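Local atomic coordinates of amino acid ABC superfamily ATP binding cassette transporter, binding protein (Streptococcus pneumoniae, PDB entry 4H5G), a protein that binds L-arginine and probably delivers it, as the extracellular substrate-binding component, to an amino acid ABC transporter. Residues Y99-S104 / H169-V174. Residues are numbered along the deposited sequence; the frame is centred on the assembly and turned at random.
With ARG (arginine), chain L.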
ATOM      1  N   TYR A  99       2.196   1.088  10.322  1.00 16.34           N
ATOM      2  CA  TYR A  99       3.027   2.175   9.796  1.00 17.35           C
ATOM      3  C   TYR A  99       2.165   3.358   9.375  1.00 18.46           C
ATOM      4  O   TYR A  99       1.099   3.182   8.788  1.00 25.04           O
ATOM      5  CB  TYR A  99       3.843   1.701   8.585  1.00 18.13           C
ATOM      6  CG  TYR A  99       5.068   2.554   8.310  1.00 18.32           C
ATOM      7  CD1 TYR A  99       6.140   2.560   9.189  1.00 16.07           C
ATOM      8  CD2 TYR A  99       5.155   3.350   7.176  1.00 19.16           C
ATOM      9  CE1 TYR A  99       7.269   3.336   8.955  1.00 20.66           C
ATOM     10  CE2 TYR A  99       6.279   4.130   6.938  1.00 18.77           C
ATOM     11  CZ  TYR A  99       7.329   4.115   7.833  1.00 20.90           C
ATOM     12  OH  TYR A  99       8.458   4.879   7.599  1.00 20.23           O
ATOM     13  N   GLU A 100       2.652   4.560   9.658  1.00 17.48           N
ATOM     14  CA  GLU A 100       1.945   5.778   9.290  1.00 19.47           C
ATOM     15  C   GLU A 100       2.867   6.639   8.435  1.00 19.28           C
ATOM     16  O   GLU A 100       4.024   6.867   8.780  1.00 19.00           O
ATOM     17  CB  GLU A 100       1.504   6.544  10.537  1.00 23.15           C
ATOM     18  CG  GLU A 100       0.881   7.892  10.224  1.00 24.90           C
ATOM     19  CD  GLU A 100       0.314   8.572  11.453  1.00 39.31           C
ATOM     20  OE1 GLU A 100       0.229   7.921  12.513  1.00 31.41           O
ATOM     21  OE2 GLU A 100      -0.049   9.757  11.351  1.00 44.95           O
ATOM     22  N   ASN A 101       2.350   7.105   7.301  1.00 18.26           N
ATOM     23  CA  ASN A 101       3.148   7.933   6.397  1.00 22.27           C
ATOM     24  C   ASN A 101       2.306   9.004   5.712  1.00 21.47           C
ATOM     25  O   ASN A 101       1.076   9.013   5.832  1.00 21.46           O
ATOM     26  CB  ASN A 101       3.869   7.060   5.363  1.00 18.22           C
ATOM     27  CG  ASN A 101       2.926   6.189   4.584  1.00 23.26           C
ATOM     28  OD1 ASN A 101       2.817   4.982   4.833  1.00 21.00           O
ATOM     29  ND2 ASN A 101       2.217   6.794   3.635  1.00 19.38           N
ATOM     30  N   LYS A 102       2.978   9.903   5.004  1.00 22.92           N
ATOM     31  CA  LYS A 102       2.323  10.984   4.281  1.00 20.23           C
ATOM     32  C   LYS A 102       1.955  10.539   2.881  1.00 19.92           C
ATOM     33  O   LYS A 102       2.279   9.427   2.463  1.00 19.97           O
ATOM     34  CB  LYS A 102       3.256  12.190   4.179  1.00 29.56           C
ATOM     35  CG  LYS A 102       3.729  12.703   5.522  1.00 35.84           C
ATOM     36  CD  LYS A 102       2.556  13.168   6.352  1.00 47.95           C
ATOM     37  CE  LYS A 102       3.026  13.749   7.672  1.00 61.09           C
ATOM     38  NZ  LYS A 102       4.061  14.795   7.450  1.00 61.84           N
ATOM     39  N   ILE A 103       1.267  11.417   2.157  1.00 18.98           N
ATOM     40  CA  ILE A 103       0.880  11.143   0.783  0.50 17.58           C
ATOM     41  C   ILE A 103       1.478  12.240  -0.100  1.00 19.81           C
ATOM     42  O   ILE A 103       1.453  13.418   0.256  1.00 22.34           O
ATOM     43  CB  ILE A 103      -0.649  11.062   0.661  0.50 21.98           C
ATOM     44  CG1 ILE A 103      -1.167  10.045   1.688  0.50 26.78           C
ATOM     45  CG2 ILE A 103      -1.052  10.716  -0.765  0.50 20.56           C
ATOM     46  CD1 ILE A 103      -2.653   9.875   1.748  0.50 24.10           C
ATOM     47  N   SER A 104       2.039  11.832  -1.235  1.00 19.68           N
ATOM     48  CA  SER A 104       2.844  12.715  -2.069  1.00 22.64           C
ATOM     49  C   SER A 104       2.508  12.602  -3.537  1.00 20.66           C
ATOM     50  O   SER A 104       1.812  11.676  -3.962  1.00 20.71           O
ATOM     51  CB  SER A 104       4.323  12.360  -1.903  1.00 24.93           C
ATOM     52  OG  SER A 104       4.712  12.390  -0.552  1.00 31.00           O
ATOM     53  N   HIS A 169      -0.413  10.762  -7.669  1.00 16.90           N
ATOM     54  CA  HIS A 169      -0.616  10.804  -6.215  1.00 20.73           C
ATOM     55  C   HIS A 169      -0.459   9.400  -5.638  1.00 20.74           C
ATOM     56  O   HIS A 169      -1.042   8.447  -6.158  1.00 20.11           O
ATOM     57  CB  HIS A 169      -2.027  11.325  -5.902  1.00 20.72           C
ATOM     58  CG  HIS A 169      -2.138  12.062  -4.605  1.00 21.62           C
ATOM     59  ND1 HIS A 169      -3.277  12.031  -3.829  1.00 20.77           N
ATOM     60  CD2 HIS A 169      -1.266  12.874  -3.959  1.00 19.67           C
ATOM     61  CE1 HIS A 169      -3.099  12.784  -2.755  1.00 21.42           C
ATOM     62  NE2 HIS A 169      -1.888  13.315  -2.813  1.00 19.19           N
ATOM     63  N   MET A 170       0.316   9.265  -4.558  1.00 16.73           N
ATOM     64  CA  MET A 170       0.590   7.941  -3.977  1.00 17.00           C
ATOM     65  C   MET A 170       1.151   8.065  -2.569  1.00 21.86           C
ATOM     66  O   MET A 170       1.549   9.142  -2.153  1.00 19.83           O
ATOM     67  CB  MET A 170       1.583   7.172  -4.861  1.00 20.52           C
ATOM     68  CG  MET A 170       2.971   7.826  -4.896  1.00 19.38           C
ATOM     69  SD  MET A 170       4.131   6.969  -5.986  1.00 20.16           S
ATOM     70  CE  MET A 170       3.396   7.253  -7.586  1.00 19.85           C
ATOM     71  N   ASP A 171       1.197   6.961  -1.832  1.00 18.77           N
ATOM     72  CA  ASP A 171       1.820   6.999  -0.507  1.00 17.93           C
ATOM     73  C   ASP A 171       3.277   7.434  -0.621  1.00 21.31           C
ATOM     74  O   ASP A 171       3.979   7.004  -1.525  1.00 18.18           O
ATOM     75  CB  ASP A 171       1.707   5.635   0.184  1.00 16.99           C
ATOM     76  CG  ASP A 171       0.300   5.371   0.689  1.00 20.19           C
ATOM     77  OD1 ASP A 171      -0.027   5.876   1.780  1.00 23.34           O
ATOM     78  OD2 ASP A 171      -0.486   4.702  -0.019  1.00 19.70           O
ATOM     79  N   GLU A 172       3.722   8.304   0.282  1.00 18.33           N
ATOM     80  CA  GLU A 172       5.085   8.861   0.189  1.00 18.66           C
ATOM     81  C   GLU A 172       6.247   7.843   0.039  1.00 21.86           C
ATOM     82  O   GLU A 172       7.142   8.055  -0.789  1.00 21.59           O
ATOM     83  CB  GLU A 172       5.372   9.847   1.340  1.00 23.09           C
ATOM     84  CG  GLU A 172       6.831  10.298   1.373  1.00 26.30           C
ATOM     85  CD  GLU A 172       7.055  11.538   2.211  1.00 49.37           C
ATOM     86  OE1 GLU A 172       7.261  11.403   3.434  1.00 52.10           O
ATOM     87  OE2 GLU A 172       7.034  12.651   1.644  1.00 58.10           O
ATOM     88  N   PRO A 173       6.243   6.740   0.822  1.00 18.76           N
ATOM     89  CA  PRO A 173       7.360   5.793   0.671  1.00 20.59           C
ATOM     90  C   PRO A 173       7.480   5.221  -0.743  1.00 20.53           C
ATOM     91  O   PRO A 173       8.584   4.916  -1.218  1.00 18.38           O
ATOM     92  CB  PRO A 173       7.015   4.688   1.672  1.00 21.12           C
ATOM     93  CG  PRO A 173       6.202   5.384   2.723  1.00 23.54           C
ATOM     94  CD  PRO A 173       5.365   6.375   1.955  1.00 19.42           C
ATOM     95  N   VAL A 174       6.341   5.098  -1.416  1.00 15.87           N
ATOM     96  CA  VAL A 174       6.314   4.587  -2.787  1.00 16.72           C
ATOM     97  C   VAL A 174       6.880   5.621  -3.760  1.00 22.22           C
ATOM     98  O   VAL A 174       7.630   5.279  -4.673  1.00 20.31           O
ATOM     99  CB  VAL A 174       4.871   4.173  -3.194  1.00 16.18           C
ATOM    100  CG1 VAL A 174       4.852   3.641  -4.624  1.00 17.14           C
ATOM    101  CG2 VAL A 174       4.340   3.099  -2.242  1.00 17.67           C
TER
HETATM  102  N   ARG L 310      -2.887   3.690   1.147  1.00 15.67           N
HETATM  103  CA  ARG L 310      -3.810   3.807   0.008  1.00 19.70           C
HETATM  104  C   ARG L 310      -5.151   3.184   0.325  1.00 24.60           C
HETATM  105  O   ARG L 310      -5.297   2.379   1.259  1.00 19.19           O
HETATM  106  CB  ARG L 310      -3.218   3.160  -1.252  1.00 18.41           C
HETATM  107  CG  ARG L 310      -2.711   1.733  -1.061  1.00 16.94           C
HETATM  108  CD  ARG L 310      -2.344   1.084  -2.403  1.00 18.91           C
HETATM  109  NE  ARG L 310      -1.694  -0.222  -2.215  1.00 17.27           N
HETATM  110  CZ  ARG L 310      -1.226  -0.989  -3.195  1.00 21.47           C
HETATM  111  NH1 ARG L 310      -0.643  -2.153  -2.914  1.00 17.58           N
HETATM  112  NH2 ARG L 310      -1.339  -0.587  -4.456  1.00 17.60           N
HETATM  113  OXT ARG L 310      -6.137   3.482  -0.354  1.00 17.55           O
HETATM  114  O   HOH W   1       5.908   9.888   5.110  1.00 28.96           O
HETATM  115  O   HOH W   2      -0.444  14.876  -1.092  1.00 27.38           O
HETATM  116  O   HOH W   3       6.036  14.308   0.196  1.00 51.23           O
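His169 offers one ring face to Ile103, whose CG2, in one of two modelled conformers, sits 3.6 Å from the ring centroid in a CH-pi contact. A water in the ring plane links His169 NE2 to Ile103 O; ND1 is hydrogen-bonded to Pro134 O. Met170 and Ser104 then form an antiparallel hydrogen-bonded pair, with Ser104 N to Met170 O at 2.9 Å and a return bond. Asp171 and Ile103 are the adjoining non-hydrogen-bonded pair, CA to CA 4.4 Å. Asp171 OD1 accepts from Asn101 ND2 (3.1 Å) through its anti lone pair, while Asp171 OD2 accepts from the alpha-amino N of the bound arginine at 2.9 Å and also bonds Tyr22 OH. Asn101 is thus second-shell, its OD1 held by Asn200 ND2. The same ND2 also donates to Lys102 O, which Glu172 N grips from the opposite face at 2.8 Å. Pro173 lays CD against Asn101 CG, which chi1 (56°) sets between backbone N and carbonyl carbon. The pairing joins strands 103-108 and 167-171 of the mixed sheet in this type II periplasmic-binding-protein fold; helix 133-141 covers Ile103 and His169, helix 153-162 packs on Met170, and helix 172-181 starts directly after Asp171.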